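Local coordinates for protein histidine utilization repressor (Pseudomonas syringae pv. tomato, PDB 2PKH) that probably represses the histidine utilization (hut) operon by binding its hutP region in the absence of inducer, the C-terminal UTRA domain being the part in this chain, at residues I42-N47 with Q52-F57; R56-N59 with D65-K68. All coordinates share one frame; numbering follows the deposited sequence.

Contact 1: I42-N47 with Q52-F57; sequences IVHFEN and QIEDRF. With EDO (1,2-ethanediol), chain N.
I42 and E54 face each other as a hydrogen-bonded antiparallel pair, H44 and Q52 form a second one, and V43 lies between them opposite I53 in a non-hydrogen-bonded pair. The two strand axes approach to 4.8 Å at 152°, as expected for neighbouring arms of a β-hairpin. Of the four backbone bonds, E54 N to I42 O (2.9 Å) is nearly straight, whereas Q52 N to H44 O is the longest, at 3.3 Å.

The side chains of I42, H44, Q52 and E54 share one face of the sheet. With CG anti to its carbonyl carbon (chi1 -72°), H44 sets its imidazole next to the extended Q52 and E54 chains. As modelled, E54 OE2 lies 2.9 Å from H44 CE1, near the ring plane, with the carboxylate turned 50° from the ring; that is very short for a carbon contact, so the flip of the ring is doubtful. Q52 OE1 lies 3.2 Å from H44 ND1 at an angle too poor for a hydrogen bond, the amide standing nearly perpendicular to the ring. I42 CG2 sits over one ring face and C2 of a 1,2-ethanediol, probably from the crystallisation liquor, over the other, both displaced toward the rim; the diol's O2 makes a weak hydrogen bond to Q52 OE1. In a salt bridge, R56 NE meets E54 OE1 (2.7 Å) from above the carboxylate plane, and OE1 lies in the plane of the guanidinium group.

On the reverse face V43 and I53 meet loosely and rest on L105 of helix 100-106. Strand 9-20 flanks 42-47, with C11 against I42 and H44, and strand 126-136 flanks 52-57, where L133 touches Q52 and E54.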
loop_
_atom_site.group_PDB
_atom_site.type_symbol
_atom_site.label_atom_id
_atom_site.label_comp_id
_atom_site.label_asym_id
_atom_site.label_seq_id
_atom_site.Cartn_x
_atom_site.Cartn_y
_atom_site.Cartn_z
ATOM N N ILE B 42 -4.298 6.989 25.208
ATOM C CA ILE B 42 -3.317 6.029 25.678
ATOM C C ILE B 42 -1.920 6.427 25.192
ATOM O O ILE B 42 -1.809 6.909 24.085
ATOM C CB ILE B 42 -3.603 4.611 25.112
ATOM C CG1 ILE B 42 -5.030 4.147 25.544
ATOM C CG2 ILE B 42 -2.541 3.605 25.661
ATOM C CD1 ILE B 42 -5.406 2.728 25.024
ATOM N N VAL B 43 -0.888 6.246 26.008
ATOM C CA VAL B 43 0.499 6.526 25.542
ATOM C C VAL B 43 1.072 5.151 25.380
ATOM O O VAL B 43 1.053 4.332 26.310
ATOM C CB VAL B 43 1.326 7.294 26.536
ATOM C CG1 VAL B 43 2.808 7.611 26.040
ATOM C CG2 VAL B 43 0.611 8.691 26.886
ATOM N N HIS B 44 1.587 4.921 24.193
ATOM C CA HIS B 44 2.211 3.651 23.818
ATOM C C HIS B 44 3.728 3.818 23.904
ATOM O O HIS B 44 4.274 4.820 23.410
ATOM C CB HIS B 44 1.811 3.312 22.373
ATOM C CG HIS B 44 0.371 2.892 22.225
ATOM N ND1 HIS B 44 -0.625 3.782 21.887
ATOM C CD2 HIS B 44 -0.239 1.698 22.384
ATOM C CE1 HIS B 44 -1.782 3.150 21.810
ATOM N NE2 HIS B 44 -1.578 1.893 22.135
ATOM N N PHE B 45 4.379 2.805 24.454
ATOM C CA PHE B 45 5.856 2.790 24.689
ATOM C C PHE B 45 6.456 1.645 23.869
ATOM O O PHE B 45 5.821 0.590 23.750
ATOM C CB PHE B 45 6.182 2.512 26.165
ATOM C CG PHE B 45 5.737 3.607 27.114
ATOM C CD1 PHE B 45 6.641 4.470 27.627
ATOM C CD2 PHE B 45 4.412 3.768 27.419
ATOM C CE1 PHE B 45 6.207 5.534 28.544
ATOM C CE2 PHE B 45 3.971 4.816 28.268
ATOM C CZ PHE B 45 4.880 5.684 28.812
ATOM N N GLU B 46 7.672 1.818 23.369
ATOM C CA GLU B 46 8.374 0.710 22.773
ATOM C C GLU B 46 9.645 0.638 23.564
ATOM O O GLU B 46 10.383 1.611 23.644
ATOM C CB GLU B 46 8.593 1.023 21.295
ATOM C CG GLU B 46 9.542 0.122 20.517
ATOM C CD GLU B 46 10.059 0.828 19.248
ATOM O OE1 GLU B 46 9.342 0.849 18.217
ATOM O OE2 GLU B 46 11.168 1.400 19.295
ATOM N N ASN B 47 9.863 -0.486 24.257
ATOM C CA ASN B 47 10.973 -0.613 25.210
ATOM C C ASN B 47 11.067 0.549 26.167
ATOM O O ASN B 47 12.148 1.120 26.326
ATOM C CB ASN B 47 12.329 -0.793 24.475
ATOM C CG ASN B 47 12.326 -2.004 23.516
ATOM O OD1 ASN B 47 11.737 -3.065 23.815
ATOM N ND2 ASN B 47 12.977 -1.847 22.348
ATOM N N GLN B 52 4.022 6.911 20.899
ATOM C CA GLN B 52 2.735 7.408 20.289
ATOM C C GLN B 52 1.795 7.845 21.343
ATOM O O GLN B 52 1.718 7.177 22.341
ATOM C CB GLN B 52 2.022 6.250 19.611
ATOM C CG GLN B 52 0.967 6.715 18.628
ATOM C CD GLN B 52 0.065 5.590 18.169
ATOM O OE1 GLN B 52 -0.557 4.956 18.960
ATOM N NE2 GLN B 52 0.055 5.324 16.897
ATOM N N ILE B 53 1.087 8.960 21.129
ATOM C CA ILE B 53 -0.117 9.228 21.898
ATOM C C ILE B 53 -1.311 8.889 20.989
ATOM O O ILE B 53 -1.421 9.423 19.909
ATOM C CB ILE B 53 -0.227 10.723 22.402
ATOM C CG1 ILE B 53 1.055 11.129 23.148
ATOM C CG2 ILE B 53 -1.361 10.874 23.446
ATOM C CD1 ILE B 53 0.964 12.619 23.694
ATOM N N GLU B 54 -2.203 8.009 21.419
ATOM C CA GLU B 54 -3.325 7.652 20.507
ATOM C C GLU B 54 -4.563 8.254 21.195
ATOM O O GLU B 54 -4.905 7.790 22.280
ATOM C CB GLU B 54 -3.507 6.129 20.518
ATOM C CG GLU B 54 -4.811 5.593 19.892
ATOM C CD GLU B 54 -5.098 4.086 20.234
ATOM O OE1 GLU B 54 -5.765 3.354 19.438
ATOM O OE2 GLU B 54 -4.637 3.640 21.289
ATOM N N ASP B 55 -5.180 9.279 20.598
ATOM C CA ASP B 55 -6.370 9.945 21.153
ATOM C C ASP B 55 -7.502 9.497 20.269
ATOM O O ASP B 55 -7.503 9.856 19.091
ATOM C CB ASP B 55 -6.226 11.454 20.977
ATOM C CG ASP B 55 -7.114 12.227 21.972
ATOM O OD1 ASP B 55 -7.730 11.540 22.851
ATOM O OD2 ASP B 55 -7.226 13.480 21.830
ATOM N N ARG B 56 -8.381 8.638 20.792
ATOM C CA ARG B 56 -9.316 7.856 19.978
ATOM C C ARG B 56 -10.727 8.066 20.427
ATOM O O ARG B 56 -10.999 8.015 21.628
ATOM C CB ARG B 56 -8.989 6.323 20.082
ATOM C CG ARG B 56 -10.000 5.419 19.302
ATOM C CD ARG B 56 -9.502 3.972 19.101
ATOM N NE ARG B 56 -8.227 3.843 18.361
ATOM C CZ ARG B 56 -8.094 3.840 17.036
ATOM N NH1 ARG B 56 -9.149 4.029 16.238
ATOM N NH2 ARG B 56 -6.870 3.722 16.512
ATOM N N PHE B 57 -11.619 8.245 19.487
ATOM C CA PHE B 57 -13.044 8.374 19.805
ATOM C C PHE B 57 -13.854 7.305 19.071
ATOM O O PHE B 57 -13.511 6.964 17.919
ATOM C CB PHE B 57 -13.509 9.779 19.380
ATOM C CG PHE B 57 -12.687 10.890 20.007
ATOM C CD1 PHE B 57 -13.157 11.603 21.116
ATOM C CD2 PHE B 57 -11.388 11.184 19.494
ATOM C CE1 PHE B 57 -12.346 12.594 21.699
ATOM C CE2 PHE B 57 -10.597 12.157 20.076
ATOM C CZ PHE B 57 -11.071 12.827 21.222
HETATM C C1 EDO N . -1.716 0.605 17.633
HETATM O O1 EDO N . -0.863 -0.228 18.404
HETATM C C2 EDO N . -1.652 2.007 18.256
HETATM O O2 EDO N . -2.599 2.866 17.585
#

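Contact 2: R56-N59 with D65-K68; sequences RFVN and DYLK
V58 presses a methyl group onto the phenol ring of Y66, and this CH-pi contact is the tight part of the interface. V58 CG2 lies 3.6 Å from the centroid of the Y66 ring and 18° off its normal, over the face but somewhat displaced toward the CZ and CE1 side. It is 3.5 Å from both Y66 CZ and Y66 CE1, while the other branch, V58 CG1, reaches no closer than 4.2 Å to Y66 CD1. Y66 gains its reach from a CG anti to the backbone N (chi1 -169°), which sends the ring from its short 3-10 segment toward the strand; V58 CA and Y66 CA stay 8.0 Å apart.

Past the ring, R56 crosses Y66 at about a right angle. R56 CD touches Y66 OH at 3.4 Å, a carbon-to-oxygen van der Waals contact. The guanidinium group bonds to E54 and T129.

The far side of 65-68 is looser. K68 is exposed and L67 partly so, and neither touches 56-59. L67 packs on L16 and F38. On that side the segment also has internal bonds: K68 NZ forms a salt bridge with D65 OD1 (2.6 Å), and K68 N bonds back to D65 O.

No hydrogen bond joins the two segments, so the contact rests on van der Waals and CH-pi packing of three buried residues. The phenol oxygen's polar partner is S40 OG of strand 36-46, which implies that dispersion seats the ring against V58 while a hydrogen bond to the adjacent strand anchors its outer end.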
loop_
_atom_site.group_PDB
_atom_site.type_symbol
_atom_site.label_atom_id
_atom_site.label_comp_id
_atom_site.label_asym_id
_atom_site.label_seq_id
_atom_site.Cartn_x
_atom_site.Cartn_y
_atom_site.Cartn_z
ATOM N N ARG B 56 -8.381 8.638 20.792
ATOM C CA ARG B 56 -9.316 7.856 19.978
ATOM C C ARG B 56 -10.727 8.066 20.427
ATOM O O ARG B 56 -10.999 8.015 21.628
ATOM C CB ARG B 56 -8.989 6.323 20.082
ATOM C CG ARG B 56 -10.000 5.419 19.302
ATOM C CD ARG B 56 -9.502 3.972 19.101
ATOM N NE ARG B 56 -8.227 3.843 18.361
ATOM C CZ ARG B 56 -8.094 3.840 17.036
ATOM N NH1 ARG B 56 -9.149 4.029 16.238
ATOM N NH2 ARG B 56 -6.870 3.722 16.512
ATOM N N PHE B 57 -11.619 8.245 19.487
ATOM C CA PHE B 57 -13.044 8.374 19.805
ATOM C C PHE B 57 -13.854 7.305 19.071
ATOM O O PHE B 57 -13.511 6.964 17.919
ATOM C CB PHE B 57 -13.509 9.779 19.380
ATOM C CG PHE B 57 -12.687 10.890 20.007
ATOM C CD1 PHE B 57 -13.157 11.603 21.116
ATOM C CD2 PHE B 57 -11.388 11.184 19.494
ATOM C CE1 PHE B 57 -12.346 12.594 21.699
ATOM C CE2 PHE B 57 -10.597 12.157 20.076
ATOM C CZ PHE B 57 -11.071 12.827 21.222
ATOM N N VAL B 58 -14.945 6.823 19.717
ATOM C CA VAL B 58 -15.634 5.589 19.319
ATOM C C VAL B 58 -17.115 5.790 19.489
ATOM O O VAL B 58 -17.608 6.326 20.489
ATOM C CB VAL B 58 -15.174 4.319 20.143
ATOM C CG1 VAL B 58 -15.927 3.090 19.710
ATOM C CG2 VAL B 58 -13.601 4.108 20.118
ATOM N N ASN B 59 -17.817 5.393 18.454
ATOM C CA ASN B 59 -19.233 5.486 18.441
ATOM C C ASN B 59 -19.733 4.485 19.464
ATOM O O ASN B 59 -19.510 3.267 19.317
ATOM C CB ASN B 59 -19.795 5.093 17.069
ATOM C CG ASN B 59 -21.276 4.841 17.157
ATOM O OD1 ASN B 59 -21.692 3.701 17.088
ATOM N ND2 ASN B 59 -22.059 5.885 17.482
ATOM N N ASP B 65 -19.398 -1.799 24.733
ATOM C CA ASP B 65 -18.633 -2.231 25.903
ATOM C C ASP B 65 -17.174 -1.720 25.890
ATOM O O ASP B 65 -16.330 -2.217 26.657
ATOM C CB ASP B 65 -18.634 -3.765 26.014
ATOM C CG ASP B 65 -20.051 -4.334 26.235
ATOM O OD1 ASP B 65 -20.875 -3.659 26.888
ATOM O OD2 ASP B 65 -20.328 -5.433 25.725
ATOM N N TYR B 66 -16.903 -0.732 25.032
ATOM C CA TYR B 66 -15.581 -0.147 24.900
ATOM C C TYR B 66 -15.003 0.314 26.251
ATOM O O TYR B 66 -13.857 0.010 26.576
ATOM C CB TYR B 66 -15.633 0.993 23.877
ATOM C CG TYR B 66 -14.249 1.525 23.433
ATOM C CD1 TYR B 66 -13.561 0.949 22.407
ATOM C CD2 TYR B 66 -13.707 2.641 24.036
ATOM C CE1 TYR B 66 -12.284 1.448 22.003
ATOM C CE2 TYR B 66 -12.422 3.187 23.620
ATOM C CZ TYR B 66 -11.735 2.577 22.651
ATOM O OH TYR B 66 -10.527 3.156 22.222
ATOM N N LEU B 67 -15.809 0.988 27.064
ATOM C CA LEU B 67 -15.295 1.573 28.326
ATOM C C LEU B 67 -14.843 0.487 29.333
ATOM O O LEU B 67 -14.051 0.736 30.242
ATOM C CB LEU B 67 -16.331 2.491 28.940
ATOM C CG LEU B 67 -16.593 3.804 28.162
ATOM C CD1 LEU B 67 -17.556 4.667 29.062
ATOM C CD2 LEU B 67 -15.319 4.540 27.858
ATOM N N LYS B 68 -15.361 -0.709 29.140
ATOM C CA LYS B 68 -15.157 -1.812 30.047
ATOM C C LYS B 68 -13.858 -2.567 29.809
ATOM O O LYS B 68 -13.515 -3.449 30.590
ATOM C CB LYS B 68 -16.360 -2.801 29.931
ATOM C CG LYS B 68 -17.677 -2.159 30.348
ATOM C CD LYS B 68 -18.840 -2.934 29.757
ATOM C CE LYS B 68 -20.128 -2.069 29.813
ATOM N NZ LYS B 68 -21.307 -2.864 29.334
#

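In the fold
From the N terminus, the chain runs through strand 36-46 and turns back into strand 49-59, so contact 1 closes the hairpin loop between residues 47 and 52. Contact 2 follows directly: it starts on R56 and F57, where contact 1 ends, and closes the irregular loop leading from strand 49-59 to 65-68. The two closures therefore succeed one another along the chain, overlapping only in those two residues, with centres 15 Å apart. Contact 1 joins neighbouring strands within the six-stranded antiparallel sheet of the UTRA domain; contact 2 fastens the connection before helix 76-83 to that sheet. Strand 49-59 serves both.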